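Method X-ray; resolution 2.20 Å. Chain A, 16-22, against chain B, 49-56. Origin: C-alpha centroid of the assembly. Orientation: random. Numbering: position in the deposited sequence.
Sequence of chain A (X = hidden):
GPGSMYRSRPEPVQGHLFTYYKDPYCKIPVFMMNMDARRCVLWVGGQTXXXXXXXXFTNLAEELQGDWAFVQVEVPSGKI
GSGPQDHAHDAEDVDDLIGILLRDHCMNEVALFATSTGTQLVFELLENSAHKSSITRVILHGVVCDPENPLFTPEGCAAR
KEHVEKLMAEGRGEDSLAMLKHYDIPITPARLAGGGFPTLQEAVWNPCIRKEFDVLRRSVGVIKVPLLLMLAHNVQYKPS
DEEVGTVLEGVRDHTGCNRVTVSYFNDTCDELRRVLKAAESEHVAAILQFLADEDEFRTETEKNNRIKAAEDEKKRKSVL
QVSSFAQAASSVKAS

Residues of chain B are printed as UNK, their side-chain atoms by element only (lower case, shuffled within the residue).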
# COMPACT_ATOMS: atom_id res chain seq x y z
N HIS A 16 4.95 -3.67 15.85
CA HIS A 16 4.89 -5.04 15.35
C HIS A 16 4.09 -5.07 14.06
O HIS A 16 3.04 -4.47 13.97
CB HIS A 16 4.28 -5.97 16.38
CG HIS A 16 5.24 -6.40 17.45
ND1 HIS A 16 5.62 -5.57 18.47
CD2 HIS A 16 5.88 -7.58 17.66
CE1 HIS A 16 6.46 -6.21 19.27
NE2 HIS A 16 6.64 -7.43 18.79
N LEU A 17 4.60 -5.77 13.06
CA LEU A 17 3.94 -5.84 11.77
C LEU A 17 3.47 -7.26 11.54
O LEU A 17 4.20 -8.22 11.79
CB LEU A 17 4.90 -5.44 10.65
CG LEU A 17 4.27 -5.24 9.26
CD1 LEU A 17 3.45 -3.95 9.22
CD2 LEU A 17 5.37 -5.23 8.21
N PHE A 18 2.24 -7.40 11.07
CA PHE A 18 1.79 -8.66 10.52
C PHE A 18 0.86 -8.43 9.35
O PHE A 18 0.52 -7.29 9.03
CB PHE A 18 1.14 -9.53 11.60
CG PHE A 18 -0.21 -9.07 12.03
CD1 PHE A 18 -0.35 -8.05 12.94
CD2 PHE A 18 -1.36 -9.67 11.53
CE1 PHE A 18 -1.59 -7.62 13.35
CE2 PHE A 18 -2.61 -9.24 11.92
CZ PHE A 18 -2.72 -8.21 12.85
N THR A 19 0.50 -9.53 8.69
CA THR A 19 -0.47 -9.48 7.61
C THR A 19 -1.59 -10.51 7.89
O THR A 19 -1.36 -11.53 8.53
CB THR A 19 0.18 -9.76 6.24
OG1 THR A 19 0.64 -11.11 6.21
CG2 THR A 19 1.38 -8.82 5.97
N TYR A 20 -2.80 -10.23 7.42
CA TYR A 20 -3.84 -11.24 7.43
C TYR A 20 -4.38 -11.39 6.02
O TYR A 20 -4.41 -10.43 5.26
CB TYR A 20 -4.94 -10.93 8.46
CG TYR A 20 -5.75 -9.68 8.18
CD1 TYR A 20 -5.22 -8.42 8.44
CD2 TYR A 20 -7.05 -9.77 7.67
CE1 TYR A 20 -5.96 -7.27 8.20
CE2 TYR A 20 -7.78 -8.64 7.41
CZ TYR A 20 -7.24 -7.37 7.68
OH TYR A 20 -7.96 -6.23 7.44
N TYR A 21 -4.77 -12.62 5.69
CA TYR A 21 -5.19 -12.96 4.33
C TYR A 21 -6.60 -12.47 4.06
O TYR A 21 -7.54 -12.82 4.77
CB TYR A 21 -5.13 -14.47 4.07
CG TYR A 21 -3.80 -15.00 3.61
CD1 TYR A 21 -3.50 -15.11 2.25
CD2 TYR A 21 -2.84 -15.43 4.52
CE1 TYR A 21 -2.27 -15.61 1.81
CE2 TYR A 21 -1.60 -15.94 4.10
CZ TYR A 21 -1.32 -16.03 2.75
OH TYR A 21 -0.09 -16.53 2.34
N LYS A 22 -6.72 -11.66 3.02
CA LYS A 22 -8.00 -11.25 2.44
C LYS A 22 -8.45 -12.31 1.45
O LYS A 22 -9.64 -12.48 1.21
CB LYS A 22 -7.80 -9.89 1.76
CG LYS A 22 -8.82 -9.46 0.69
CD LYS A 22 -8.31 -8.18 0.01
CE LYS A 22 -9.07 -7.82 -1.26
NZ LYS A 22 -8.22 -7.01 -2.20
N UNK B 49 2.05 -6.64 -4.28
CA UNK B 49 2.74 -7.22 -3.11
C UNK B 49 2.81 -6.22 -1.96
O UNK B 49 3.04 -5.02 -2.16
o UNK B 49 5.39 -10.98 -4.74
c UNK B 49 4.04 -9.04 -4.32
c UNK B 49 5.38 -9.73 -4.65
c UNK B 49 4.12 -7.78 -3.46
o UNK B 49 6.40 -9.06 -4.91
N UNK B 50 2.59 -6.73 -0.75
CA UNK B 50 2.49 -5.92 0.45
C UNK B 50 3.74 -6.15 1.27
O UNK B 50 4.44 -7.12 1.06
o UNK B 50 1.42 -7.65 1.88
c UNK B 50 1.25 -6.35 1.26
N UNK B 51 4.01 -5.27 2.22
CA UNK B 51 4.98 -5.56 3.25
C UNK B 51 4.70 -6.96 3.76
O UNK B 51 3.53 -7.35 3.90
c UNK B 51 4.82 -4.57 4.39
c UNK B 51 4.90 -2.25 5.40
c UNK B 51 6.61 -2.92 3.62
c UNK B 51 5.16 -3.10 4.14
N UNK B 52 5.75 -7.74 4.00
CA UNK B 52 5.61 -9.15 4.39
C UNK B 52 4.76 -9.98 3.39
O UNK B 52 4.01 -10.89 3.80
c UNK B 52 5.90 -8.70 6.98
c UNK B 52 5.10 -8.79 8.27
c UNK B 52 7.23 -9.42 7.13
c UNK B 52 5.07 -9.27 5.82
N UNK B 53 4.91 -9.68 2.10
CA UNK B 53 4.25 -10.43 1.03
C UNK B 53 4.46 -11.94 1.18
O UNK B 53 3.54 -12.72 0.97
c UNK B 53 4.78 -10.00 -0.37
o UNK B 53 4.20 -10.82 -1.41
N UNK B 54 5.69 -12.33 1.51
CA UNK B 54 6.03 -13.72 1.81
C UNK B 54 6.23 -13.91 3.31
O UNK B 54 7.09 -13.26 3.91
c UNK B 54 7.05 -14.21 -3.17
c UNK B 54 7.42 -12.99 -1.14
c UNK B 54 7.33 -14.11 1.11
c UNK B 54 6.93 -15.34 -1.04
c UNK B 54 7.33 -13.01 -2.51
c UNK B 54 6.84 -15.38 -2.43
c UNK B 54 7.22 -14.15 -0.39
N UNK B 55 5.45 -14.82 3.89
CA UNK B 55 5.59 -15.21 5.30
C UNK B 55 7.02 -15.59 5.70
O UNK B 55 7.43 -15.31 6.82
o UNK B 55 2.33 -16.93 5.76
c UNK B 55 3.18 -16.01 5.61
c UNK B 55 4.66 -16.40 5.60
o UNK B 55 2.87 -14.80 5.48
N UNK B 56 7.77 -16.20 4.78
CA UNK B 56 9.17 -16.60 5.07
C UNK B 56 10.11 -15.43 5.32
O UNK B 56 11.19 -15.63 5.86
o UNK B 56 12.05 -15.36 -0.72
c UNK B 56 10.36 -16.92 2.76
c UNK B 56 11.66 -16.42 2.76
c UNK B 56 10.22 -16.38 0.39
c UNK B 56 9.74 -17.54 4.00
c UNK B 56 12.23 -15.90 1.62
c UNK B 56 9.66 -16.91 1.55
c UNK B 56 11.50 -15.87 0.43
O HOH W 1 3.27 -12.17 6.20

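Position 49 carries three carbons in an unbranched run, the third bearing two oxygens: a carboxylate on a two-methylene arm, hence glutamate, E49(B). It lies out of reach of the chain A strand; it is partly exposed, and OE1 is hydrogen-bonded elsewhere in the structure, so the charged end is satisfied away from this contact.

Position 50 has one carbon and one oxygen, so it is serine. S50(B) points toward the strand, yet its OG stays 4.3 Å from CG2 of T19(A). The hydroxyl is spent locally, with S50(B) OG donating to the backbone O of position 51 at 2.9 Å; a short polar side chain suits a buried site where such an acceptor lies at hand.

Position 51 shows four carbons forked at the second, which marks leucine rather than isoleucine, whose fork is at the first. CB of L51(B) packs 3.9 Å from CD2 of L17(A), while the carbonyl O of L51(B) approaches CG2 of T19(A) to 3.3 Å, a contact with a methyl group and not a hydrogen bond. The site is buried and faces L17(A), so an apolar side chain with no polar group to satisfy fits.

Position 52 has the same four carbons and the same fork, and is again leucine. CD1 of L52(B) meets CD2 of L17(A) at 3.6 Å and CA of F18(A) at 4.0 Å, while CB of L52(B) lies 3.7 Å from CG2 of T19(A). A flexible, branched apolar side chain fits this surface of methyl groups and backbone well.

Position 53 bears one carbon and one oxygen: serine. S53(B) points away and closes a type II turn begun at S50(B), its N giving a weak bond of 2.8 Å to O of S50(B). A small polar side chain is at ease at this partly exposed corner.

Position 54 is one carbon followed by a six-carbon ring without oxygen, hence phenylalanine; F54(B) points away, its ring off this contact at a partly exposed site, so the contact does not account for the residue type.

Position 55 has two carbons, the second with two oxygens: aspartate. OD2 of D55(B) lies at the edge of the Y21(A) ring, 4.2 Å from OH of Y21(A), too far for a direct bond. The short carboxylate instead reaches a water.

Position 56 has one carbon, then a six-carbon ring bearing one oxygen, so it is tyrosine; Y56(B) is buried but out of reach of the strand, and its OH is hydrogen-bonded elsewhere in the structure, which satisfies a buried hydroxyl.

The contact thus joins an apolar patch to a water bridge. The turn presents L51(B) and L52(B) to L17(A) and T19(A), alternate strand residues that both point toward it. No direct hydrogen bond crosses. Instead, the water O lies 2.8 Å from T19(A) OG1, from L52(B) O and from D55(B) OD1, accepting from the first and donating to the other two.

Chain B 49-56: ESLLSFDY
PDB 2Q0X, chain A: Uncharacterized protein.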